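PDB 6A34: putative methylthioribose-1-phosphate isomerase from Pyrococcus horikoshii OT3, which probably catalyses the interconversion of 5-methylthioribose 1-phosphate and 5-methylthioribulose 1-phosphate in the methionine salvage pathway. Local coordinates for residues P274-I284 / Y330-R338. Residues are numbered along the deposited sequence; the frame is centred on the assembly and turned at random.
Sequences PFFAVAPLSSI and YLTGIITDR
Phe276 lays its ring against Thr332 and Gly333: Thr332 CB sits over one ring face, offset toward the rim, Gly333 lies close to the CD2 and CE2 atoms, and Ile335 CD1 packs 3.8 Å from Phe276 CB. With its CG beside the backbone N (chi1 -67°), the ring is brought back alongside Gly333, where glycine, with no side chain, lets the backbone come this close to the ring. Further along the same face Val278 and Ile335, both beta-branched and at home in strands, meet CB to CB at 3.9 Å. On the other face Leu331 CD2 lies against both the Phe275 ring and the methyl of Ala277, touching Ala277 CB at 3.8 Å; the short alanine side chain lets the leucine branch come close to the backbone.

Strands 275-278 and 333-336 are parallel neighbours in the Rossmann-like sheet, their axes crossing at -29°. Ile335 bonds to segment 274-284 twice, its N donating to Ala277 O at 2.8 Å and its O accepting from Ala279 N. Before the ladder, Thr332 acts both ways on Phe275: its N binds Phe275 O, while OG1 takes Phe275 N at 3.1 Å in a nearly straight bond (170°). Beyond it, Asp337 OD1 receives Leu281 N at 2.9 Å, nearly along the C-O axis, and OD2 pairs with Arg149. Thr336 OG1 closes an ST turn with Arg338 N and also bonds Gly339 O, while Leu281 CD1 covers it at 3.6 Å.

Threonine and aspartate thus extend the backbone pairing past both ends of the ladder, and Arg149 would probably help stabilise the negative charge of the largely buried carboxylate.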
# COMPACT_ATOMS: atom_id res chain seq x y z
N PRO A 274 -1.75 7.84 -20.44
CA PRO A 274 -2.76 6.93 -20.94
C PRO A 274 -3.02 5.78 -19.95
O PRO A 274 -2.10 5.24 -19.38
CB PRO A 274 -2.19 6.43 -22.28
CG PRO A 274 -1.21 7.46 -22.70
CD PRO A 274 -0.70 8.11 -21.43
N PHE A 275 -4.29 5.44 -19.79
CA PHE A 275 -4.77 4.54 -18.79
C PHE A 275 -5.79 3.59 -19.44
O PHE A 275 -6.88 4.03 -19.86
CB PHE A 275 -5.41 5.36 -17.67
CG PHE A 275 -6.00 4.55 -16.56
CD1 PHE A 275 -5.23 4.14 -15.49
CD2 PHE A 275 -7.32 4.16 -16.59
CE1 PHE A 275 -5.78 3.40 -14.46
CE2 PHE A 275 -7.87 3.42 -15.56
CZ PHE A 275 -7.10 3.02 -14.51
N PHE A 276 -5.45 2.31 -19.50
CA PHE A 276 -6.28 1.29 -20.15
C PHE A 276 -6.69 0.19 -19.19
O PHE A 276 -5.91 -0.25 -18.35
CB PHE A 276 -5.51 0.63 -21.29
CG PHE A 276 -5.21 1.52 -22.46
CD1 PHE A 276 -4.07 2.31 -22.48
CD2 PHE A 276 -6.04 1.53 -23.56
CE1 PHE A 276 -3.77 3.11 -23.57
CE2 PHE A 276 -5.75 2.33 -24.65
CZ PHE A 276 -4.61 3.11 -24.66
N ALA A 277 -7.92 -0.29 -19.38
CA ALA A 277 -8.42 -1.54 -18.86
C ALA A 277 -8.36 -2.57 -19.99
O ALA A 277 -8.57 -2.21 -21.16
CB ALA A 277 -9.84 -1.36 -18.37
N VAL A 278 -8.09 -3.82 -19.65
CA VAL A 278 -8.08 -4.92 -20.58
C VAL A 278 -8.90 -6.04 -19.94
O VAL A 278 -8.67 -6.39 -18.76
CB VAL A 278 -6.65 -5.37 -20.94
CG1 VAL A 278 -5.77 -5.60 -19.72
CG2 VAL A 278 -6.65 -6.62 -21.81
N ALA A 279 -9.88 -6.56 -20.70
CA ALA A 279 -10.72 -7.69 -20.30
C ALA A 279 -11.43 -8.29 -21.50
O ALA A 279 -11.65 -7.59 -22.49
CB ALA A 279 -11.73 -7.24 -19.30
N PRO A 280 -11.84 -9.58 -21.44
CA PRO A 280 -12.65 -10.20 -22.49
C PRO A 280 -14.09 -9.69 -22.44
O PRO A 280 -14.50 -9.18 -21.40
CB PRO A 280 -12.55 -11.70 -22.19
CG PRO A 280 -12.32 -11.77 -20.70
CD PRO A 280 -11.60 -10.50 -20.32
N LEU A 281 -14.83 -9.83 -23.55
CA LEU A 281 -16.25 -9.42 -23.67
C LEU A 281 -17.12 -9.97 -22.53
O LEU A 281 -18.03 -9.29 -22.07
CB LEU A 281 -16.81 -9.86 -25.03
CG LEU A 281 -17.04 -8.73 -26.03
CD1 LEU A 281 -15.80 -7.88 -26.20
CD2 LEU A 281 -17.50 -9.28 -27.37
N SER A 282 -16.81 -11.17 -22.04
CA SER A 282 -17.60 -11.84 -21.04
C SER A 282 -17.50 -11.12 -19.68
O SER A 282 -18.26 -11.45 -18.77
CB SER A 282 -17.19 -13.29 -20.92
OG SER A 282 -15.83 -13.39 -20.51
N SER A 283 -16.57 -10.17 -19.53
CA SER A 283 -16.42 -9.40 -18.28
C SER A 283 -17.22 -8.09 -18.35
O SER A 283 -17.29 -7.36 -17.38
CB SER A 283 -14.97 -9.10 -17.97
OG SER A 283 -14.22 -10.30 -17.94
N ILE A 284 -17.80 -7.79 -19.52
CA ILE A 284 -18.64 -6.64 -19.68
C ILE A 284 -20.08 -7.07 -19.36
O ILE A 284 -20.65 -7.89 -20.05
CB ILE A 284 -18.51 -6.03 -21.08
CG1 ILE A 284 -17.05 -5.73 -21.42
CG2 ILE A 284 -19.39 -4.81 -21.25
CD1 ILE A 284 -16.83 -5.51 -22.89
N TYR A 330 -11.98 8.39 -16.87
CA TYR A 330 -10.56 8.19 -16.64
C TYR A 330 -9.95 7.22 -17.67
O TYR A 330 -8.71 7.13 -17.75
CB TYR A 330 -10.36 7.67 -15.20
CG TYR A 330 -10.75 8.66 -14.13
CD1 TYR A 330 -9.94 9.74 -13.88
CD2 TYR A 330 -11.89 8.53 -13.36
CE1 TYR A 330 -10.27 10.71 -12.95
CE2 TYR A 330 -12.22 9.46 -12.38
CZ TYR A 330 -11.40 10.57 -12.18
OH TYR A 330 -11.67 11.55 -11.26
N LEU A 331 -10.77 6.50 -18.45
CA LEU A 331 -10.23 5.49 -19.41
C LEU A 331 -9.85 6.15 -20.73
O LEU A 331 -10.63 6.86 -21.33
CB LEU A 331 -11.25 4.39 -19.67
CG LEU A 331 -11.42 3.35 -18.57
CD1 LEU A 331 -12.70 2.54 -18.77
CD2 LEU A 331 -10.22 2.41 -18.53
N THR A 332 -8.65 5.82 -21.22
CA THR A 332 -8.24 6.17 -22.56
C THR A 332 -8.91 5.19 -23.55
O THR A 332 -9.30 5.56 -24.60
CB THR A 332 -6.72 6.16 -22.68
OG1 THR A 332 -6.17 7.02 -21.67
CG2 THR A 332 -6.25 6.60 -24.05
N GLY A 333 -8.96 3.91 -23.19
CA GLY A 333 -9.62 2.89 -23.98
C GLY A 333 -9.80 1.60 -23.20
O GLY A 333 -9.23 1.43 -22.11
N ILE A 334 -10.61 0.71 -23.75
CA ILE A 334 -10.83 -0.60 -23.17
C ILE A 334 -10.37 -1.66 -24.18
O ILE A 334 -10.96 -1.79 -25.26
CB ILE A 334 -12.30 -0.83 -22.77
CG1 ILE A 334 -12.78 0.19 -21.73
CG2 ILE A 334 -12.47 -2.25 -22.29
CD1 ILE A 334 -14.24 0.04 -21.34
N ILE A 335 -9.34 -2.41 -23.81
CA ILE A 335 -8.77 -3.42 -24.65
C ILE A 335 -9.55 -4.71 -24.41
O ILE A 335 -9.60 -5.19 -23.28
CB ILE A 335 -7.27 -3.59 -24.39
CG1 ILE A 335 -6.52 -2.26 -24.49
CG2 ILE A 335 -6.69 -4.61 -25.36
CD1 ILE A 335 -5.22 -2.24 -23.74
N THR A 336 -10.21 -5.22 -25.46
CA THR A 336 -10.96 -6.46 -25.38
C THR A 336 -10.40 -7.47 -26.39
O THR A 336 -9.55 -7.14 -27.22
CB THR A 336 -12.46 -6.29 -25.66
OG1 THR A 336 -12.65 -6.27 -27.07
CG2 THR A 336 -13.05 -5.08 -24.99
N ASP A 337 -10.91 -8.69 -26.31
CA ASP A 337 -10.48 -9.79 -27.19
C ASP A 337 -11.11 -9.61 -28.58
O ASP A 337 -10.83 -10.42 -29.45
CB ASP A 337 -10.85 -11.15 -26.61
CG ASP A 337 -12.35 -11.34 -26.45
OD1 ASP A 337 -12.98 -10.54 -25.71
OD2 ASP A 337 -12.88 -12.28 -27.07
N ARG A 338 -11.92 -8.55 -28.77
CA ARG A 338 -12.52 -8.25 -30.09
C ARG A 338 -12.20 -6.81 -30.51
O ARG A 338 -12.91 -6.22 -31.26
CB ARG A 338 -14.03 -8.53 -30.07
CG ARG A 338 -14.40 -9.99 -29.84
CD ARG A 338 -13.87 -10.94 -30.93
NE ARG A 338 -14.23 -12.37 -30.79
CZ ARG A 338 -13.68 -13.37 -31.50
NH1 ARG A 338 -12.83 -13.13 -32.48
NH2 ARG A 338 -13.98 -14.63 -31.21